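Local coordinates for 2-keto-3-deoxy-D-arabinonate dehydratase (Sulfolobus solfataricus, PDB 2Q18), which catalyses the dehydration of 2-keto-3-deoxy-D-arabinonate to 2,5-dioxopentanoate, a step of the pentose oxidation pathway that leads from D-arabinonate to 2-oxoglutarate, at the interface of chains A and B and the interface of chains A and C. Residues are numbered along the deposited sequence; one frame, centred on the assembly and turned at random. Chains: chain A/B/C, 2-keto-3-deoxy-D-arabinonate dehydratase.

The enzyme is a homotetramer, and chain A takes part in both contacts. Their C-alpha centres lie about 43 Å apart, and they have no residue in common. Contact 1 sets strand 114-119 and helix 103-109 of chain A against 3-10 helix 175-177 and helix 178-182 of chain B. Its chain A strand falls within the FAH-family region. Contact 2 pairs strand 45-49 of chain A with the same strand of chain C, close to strands from the start of the chain. Each belongs to a two-fold interface. One subunit can thus hold two different neighbours at once, and two distinct two-fold interfaces are consistent with a closed homotetramer.

Contact 1: the interface of chains A and B. Residues chain A 107, 113-116, 178; chain B 176-177, 179-180.
B:Gln180 reaches along strand 114-119 of chain A and meets the carbonyl of A:Pro113 with its amide tip. NE2 donates to A:Pro113 O at 2.9 Å. It lies in the carbonyl plane, with a C=O...N angle of 160°. The oxygen is tilted somewhat from the amide plane of the glutamine. The B:Gln180 chain is extended beyond CG, which carries the amide to the strand while CG and CD pass A:Ile115 CB. The same NE2 also contacts water 1, so two partners help fix the amide's rotation. Water 1 further links the amide N of A:Ile115 with the carbonyl of B:Leu176; it lies 2.7 Å from B:Leu176 O. Water 2 joins that carbonyl to the carboxylate of A:Glu114, at 3.0 Å from OE2. The B:Leu176 oxygen thus meets two bridging waters.

The B:Leu176 side chain crosses A:Val107 and A:Glu114 at a slant. Its branches divide: CD1 touches A:Val107 CG2 at 3.7 Å, and CD2 lies beside A:Glu114 OE2. A:Val107 CG1 is anti to the backbone N (chi1 178°), which leaves CG2, anti to the carbonyl carbon, as the branch that meets the leucine. B:Tyr177 brings ring atom CE1 to 3.5 Å from A:Pro113 O. The ring of B:Pro179 packs by CB and CG against the backbone of A:Ile115 and A:Phe116. Its CG meets A:Phe116 CB at 3.8 Å.

The patch joins 3-10 helix 175-177 and helix 178-182 of one subunit to a strand of the other, through a side-chain to backbone hydrogen bond, water bridges and apolar packing. Repeated by the two-fold, it helps hold the A-B pair of the homotetramer together.

Contact 2: the interface of chains A and C. Residues chain A 8, 15, 25, 46-48, 51; chain C 45-48.
C:Asp46 reaches from strand 45-49 of chain C to A:Tyr15 and A:Arg25, beside an antiparallel beta bridge between this strand and its copy in chain A. The protein belongs to the FAH family and is a homotetramer. C:Asp46 buries 65 Å², more than any other residue of the patch. Its carboxylate oxygen OD2 accepts from two donors. A:Tyr15 comes tip to tip, and its phenol OH donates to C:Asp46 OD2 at 2.5 Å. This donor uses the syn side, 19° out of the carboxylate plane, and OD2 sits at the ring edge. A:Arg25 comes from another direction. Its NH1 forms a salt bridge with C:Asp46 OD2 at 2.8 Å, from above the carboxylate plane. The guanidinium and carboxylate planes are 69° apart. A:Arg25 CG is anti to the backbone N (chi1 174°), and the chain runs extended to NE, which carries the guanidinium across to the acid.

The other oxygen, OD1, meets water 4, which also contacts A:Tyr15 OH and A:Lys8 NZ. The amine NZ of A:Lys8 is 4.2 Å from C:Asp46 OD1; if protonated, it may favour the ionised acid. A second water links A:Lys8 NZ to C:Gly45 N and O. The side chain of A:Ile51 crosses that of C:Asp46 at about a right angle, with CD1 3.8 Å from C:Asp46 CG.

C:Val48 and A:Val48, which bury 26 and 22 Å², form the bridge itself. Their CG1 methyls meet at 3.8 Å. A:Val48 CG1 also lies 3.7 Å from C:Asp46 CB, and C:Val48 CG1 makes the matching contact with A:Asp46 CB.

Contact 1: the interface of chains A and B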
loop_
_atom_site.group_PDB
_atom_site.type_symbol
_atom_site.label_atom_id
_atom_site.label_comp_id
_atom_site.label_asym_id
_atom_site.label_seq_id
_atom_site.Cartn_x
_atom_site.Cartn_y
_atom_site.Cartn_z
ATOM N N VAL A 107 22.500 40.371 -9.558
ATOM C CA VAL A 107 22.462 38.931 -9.854
ATOM C C VAL A 107 22.902 38.650 -11.290
ATOM O O VAL A 107 23.607 37.673 -11.552
ATOM C CB VAL A 107 21.058 38.305 -9.600
ATOM C CG1 VAL A 107 21.050 36.825 -9.957
ATOM C CG2 VAL A 107 20.647 38.473 -8.153
ATOM N N PRO A 113 23.776 32.619 -9.608
ATOM C CA PRO A 113 22.467 32.888 -10.203
ATOM C C PRO A 113 21.352 32.887 -9.157
ATOM O O PRO A 113 21.555 32.417 -8.033
ATOM C CB PRO A 113 22.280 31.717 -11.172
ATOM C CG PRO A 113 23.040 30.596 -10.548
ATOM C CD PRO A 113 24.243 31.250 -9.903
ATOM N N GLU A 114 20.189 33.418 -9.527
ATOM C CA GLU A 114 19.014 33.343 -8.672
ATOM C C GLU A 114 18.367 31.965 -8.799
ATOM O O GLU A 114 18.127 31.484 -9.907
ATOM C CB GLU A 114 18.003 34.427 -9.041
ATOM C CG GLU A 114 16.775 34.450 -8.137
ATOM C CD GLU A 114 15.608 35.196 -8.744
ATOM O OE1 GLU A 114 15.522 35.264 -9.985
ATOM O OE2 GLU A 114 14.776 35.712 -7.974
ATOM N N ILE A 115 18.109 31.337 -7.654
ATOM C CA ILE A 115 17.406 30.052 -7.582
ATOM C C ILE A 115 16.339 30.181 -6.502
ATOM O O ILE A 115 16.640 30.593 -5.380
ATOM C CB ILE A 115 18.376 28.886 -7.208
ATOM C CG1 ILE A 115 19.441 28.648 -8.295
ATOM C CG2 ILE A 115 17.613 27.591 -6.874
ATOM C CD1 ILE A 115 18.922 28.113 -9.630
ATOM N N PHE A 116 15.092 29.847 -6.837
ATOM C CA PHE A 116 14.002 29.902 -5.859
ATOM C C PHE A 116 13.107 28.667 -5.931
ATOM O O PHE A 116 13.032 28.012 -6.967
ATOM C CB PHE A 116 13.176 31.192 -6.020
ATOM C CG PHE A 116 12.564 31.365 -7.391
ATOM C CD1 PHE A 116 11.287 30.875 -7.667
ATOM C CD2 PHE A 116 13.260 32.028 -8.400
ATOM C CE1 PHE A 116 10.718 31.029 -8.934
ATOM C CE2 PHE A 116 12.699 32.189 -9.674
ATOM C CZ PHE A 116 11.427 31.688 -9.939
ATOM N N LEU A 178 8.764 37.931 -2.626
ATOM C CA LEU A 178 8.896 37.030 -3.773
ATOM C C LEU A 178 8.232 35.653 -3.586
ATOM O O LEU A 178 7.519 35.206 -4.484
ATOM C CB LEU A 178 10.358 36.881 -4.219
ATOM C CG LEU A 178 10.555 36.247 -5.605
ATOM C CD1 LEU A 178 10.178 37.219 -6.724
ATOM C CD2 LEU A 178 11.981 35.749 -5.792
ATOM N N LEU B 176 17.647 38.288 -3.256
ATOM C CA LEU B 176 17.234 37.281 -4.228
ATOM C C LEU B 176 17.912 35.927 -3.999
ATOM O O LEU B 176 17.539 34.928 -4.625
ATOM C CB LEU B 176 17.483 37.774 -5.660
ATOM C CG LEU B 176 16.700 39.017 -6.120
ATOM C CD1 LEU B 176 17.083 39.388 -7.543
ATOM C CD2 LEU B 176 15.185 38.814 -6.007
ATOM N N TYR B 177 18.908 35.901 -3.112
ATOM C CA TYR B 177 19.579 34.654 -2.728
ATOM C C TYR B 177 18.963 34.019 -1.477
ATOM O O TYR B 177 19.434 32.978 -1.009
ATOM C CB TYR B 177 21.078 34.880 -2.495
ATOM C CG TYR B 177 21.880 35.313 -3.707
ATOM C CD1 TYR B 177 21.554 34.871 -4.989
ATOM C CD2 TYR B 177 22.995 36.140 -3.559
ATOM C CE1 TYR B 177 22.299 35.265 -6.099
ATOM C CE2 TYR B 177 23.751 36.541 -4.663
ATOM C CZ TYR B 177 23.398 36.099 -5.928
ATOM O OH TYR B 177 24.143 36.489 -7.018
ATOM N N PRO B 179 16.239 32.194 -0.860
ATOM C CA PRO B 179 15.912 30.756 -0.932
ATOM C C PRO B 179 17.136 29.841 -0.777
ATOM O O PRO B 179 17.072 28.855 -0.041
ATOM C CB PRO B 179 15.295 30.602 -2.328
ATOM C CG PRO B 179 14.749 31.958 -2.647
ATOM C CD PRO B 179 15.737 32.921 -2.046
ATOM N N GLN B 180 18.230 30.175 -1.460
ATOM C CA GLN B 180 19.485 29.433 -1.348
ATOM C C GLN B 180 20.049 29.478 0.074
ATOM O O GLN B 180 20.642 28.506 0.542
ATOM C CB GLN B 180 20.529 29.973 -2.328
ATOM C CG GLN B 180 20.278 29.613 -3.777
ATOM C CD GLN B 180 21.342 30.173 -4.700
ATOM O OE1 GLN B 180 22.445 29.629 -4.801
ATOM N NE2 GLN B 180 21.012 31.262 -5.391
HETATM O O HOH W 1 18.344 32.394 -4.940
HETATM O O HOH W 2 14.903 34.360 -5.301
#

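Contact 2: the interface of chains A and C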
loop_
_atom_site.group_PDB
_atom_site.type_symbol
_atom_site.label_atom_id
_atom_site.label_comp_id
_atom_site.label_asym_id
_atom_site.label_seq_id
_atom_site.Cartn_x
_atom_site.Cartn_y
_atom_site.Cartn_z
ATOM N N LYS A 8 -8.503 9.635 -16.114
ATOM C CA LYS A 8 -9.639 8.877 -16.620
ATOM C C LYS A 8 -10.321 8.212 -15.436
ATOM O O LYS A 8 -9.714 7.390 -14.743
ATOM C CB LYS A 8 -9.148 7.820 -17.617
ATOM C CG LYS A 8 -10.224 6.909 -18.195
ATOM C CD LYS A 8 -9.574 5.774 -18.972
ATOM C CE LYS A 8 -10.552 5.067 -19.884
ATOM N NZ LYS A 8 -9.844 4.027 -20.684
ATOM N N TYR A 15 1.119 8.017 -21.648
ATOM C CA TYR A 15 1.365 7.630 -23.023
ATOM C C TYR A 15 2.604 8.335 -23.538
ATOM O O TYR A 15 2.959 9.418 -23.066
ATOM C CB TYR A 15 0.183 8.000 -23.924
ATOM C CG TYR A 15 -1.142 7.384 -23.555
ATOM C CD1 TYR A 15 -1.494 6.113 -24.009
ATOM C CD2 TYR A 15 -2.060 8.084 -22.773
ATOM C CE1 TYR A 15 -2.725 5.550 -23.682
ATOM C CE2 TYR A 15 -3.284 7.532 -22.439
ATOM C CZ TYR A 15 -3.613 6.265 -22.901
ATOM O OH TYR A 15 -4.831 5.713 -22.565
ATOM N N ARG A 25 1.214 3.120 -24.828
ATOM C CA ARG A 25 0.724 3.171 -23.454
ATOM C C ARG A 25 1.805 2.617 -22.536
ATOM O O ARG A 25 2.244 1.472 -22.701
ATOM C CB ARG A 25 -0.561 2.364 -23.307
ATOM C CG ARG A 25 -1.057 2.246 -21.876
ATOM C CD ARG A 25 -2.490 1.795 -21.855
ATOM N NE ARG A 25 -2.936 1.477 -20.503
ATOM C CZ ARG A 25 -4.211 1.401 -20.138
ATOM N NH1 ARG A 25 -5.180 1.632 -21.023
ATOM N NH2 ARG A 25 -4.520 1.100 -18.886
ATOM N N ASP A 46 2.658 -0.928 -24.621
ATOM C CA ASP A 46 2.013 -1.426 -25.833
ATOM C C ASP A 46 1.594 -0.288 -26.749
ATOM O O ASP A 46 1.134 0.760 -26.279
ATOM C CB ASP A 46 0.766 -2.244 -25.489
ATOM C CG ASP A 46 1.073 -3.470 -24.651
ATOM O OD1 ASP A 46 2.140 -4.094 -24.845
ATOM O OD2 ASP A 46 0.227 -3.818 -23.805
ATOM N N ARG A 47 1.737 -0.505 -28.056
ATOM C CA ARG A 47 1.222 0.434 -29.040
ATOM C C ARG A 47 -0.298 0.440 -28.978
ATOM O O ARG A 47 -0.938 -0.616 -29.016
ATOM C CB ARG A 47 1.699 0.090 -30.458
ATOM C CG ARG A 47 1.096 1.001 -31.531
ATOM C CD ARG A 47 1.636 0.714 -32.920
ATOM N NE ARG A 47 1.134 1.685 -33.893
ATOM C CZ ARG A 47 0.046 1.518 -34.643
ATOM N NH1 ARG A 47 -0.320 2.469 -35.493
ATOM N NH2 ARG A 47 -0.677 0.405 -34.550
ATOM N N VAL A 48 -0.862 1.638 -28.866
ATOM C CA VAL A 48 -2.305 1.809 -28.812
ATOM C C VAL A 48 -2.827 2.577 -30.023
ATOM O O VAL A 48 -2.124 3.409 -30.602
ATOM C CB VAL A 48 -2.779 2.519 -27.502
ATOM C CG1 VAL A 48 -2.590 1.609 -26.300
ATOM C CG2 VAL A 48 -2.056 3.849 -27.295
ATOM N N ILE A 51 -6.238 6.571 -29.373
ATOM C CA ILE A 51 -5.847 7.700 -28.535
ATOM C C ILE A 51 -5.471 8.837 -29.477
ATOM O O ILE A 51 -4.409 8.818 -30.114
ATOM C CB ILE A 51 -4.673 7.363 -27.560
ATOM C CG1 ILE A 51 -4.998 6.131 -26.695
ATOM C CG2 ILE A 51 -4.312 8.577 -26.695
ATOM C CD1 ILE A 51 -6.273 6.239 -25.860
ATOM N N GLY C 45 -10.450 0.315 -21.107
ATOM C CA GLY C 45 -9.106 0.097 -21.629
ATOM C C GLY C 45 -8.882 0.659 -23.017
ATOM O O GLY C 45 -9.768 1.303 -23.588
ATOM N N ASP C 46 -7.687 0.415 -23.555
ATOM C CA ASP C 46 -7.308 0.887 -24.885
ATOM C C ASP C 46 -7.084 -0.271 -25.844
ATOM O O ASP C 46 -6.535 -1.310 -25.456
ATOM C CB ASP C 46 -6.018 1.709 -24.823
ATOM C CG ASP C 46 -6.148 2.953 -23.966
ATOM O OD1 ASP C 46 -7.234 3.575 -23.948
ATOM O OD2 ASP C 46 -5.147 3.317 -23.320
ATOM N N ARG C 47 -7.494 -0.082 -27.097
ATOM C CA ARG C 47 -7.192 -1.042 -28.146
ATOM C C ARG C 47 -5.692 -1.051 -28.399
ATOM O O ARG C 47 -5.076 0.003 -28.591
ATOM C CB ARG C 47 -7.953 -0.727 -29.442
ATOM C CG ARG C 47 -7.582 -1.662 -30.597
ATOM C CD ARG C 47 -8.398 -1.403 -31.849
ATOM N NE ARG C 47 -8.106 -2.396 -32.885
ATOM C CZ ARG C 47 -7.196 -2.246 -33.846
ATOM N NH1 ARG C 47 -7.012 -3.216 -34.734
ATOM N NH2 ARG C 47 -6.472 -1.133 -33.929
ATOM N N VAL C 48 -5.114 -2.247 -28.381
ATOM C CA VAL C 48 -3.691 -2.420 -28.622
ATOM C C VAL C 48 -3.429 -3.214 -29.899
ATOM O O VAL C 48 -4.234 -4.056 -30.303
ATOM C CB VAL C 48 -2.956 -3.103 -27.424
ATOM C CG1 VAL C 48 -2.894 -2.167 -26.228
ATOM C CG2 VAL C 48 -3.617 -4.426 -27.044
HETATM O O HOH W 3 -12.068 2.850 -22.006
HETATM O O HOH W 4 -7.806 5.398 -22.287
#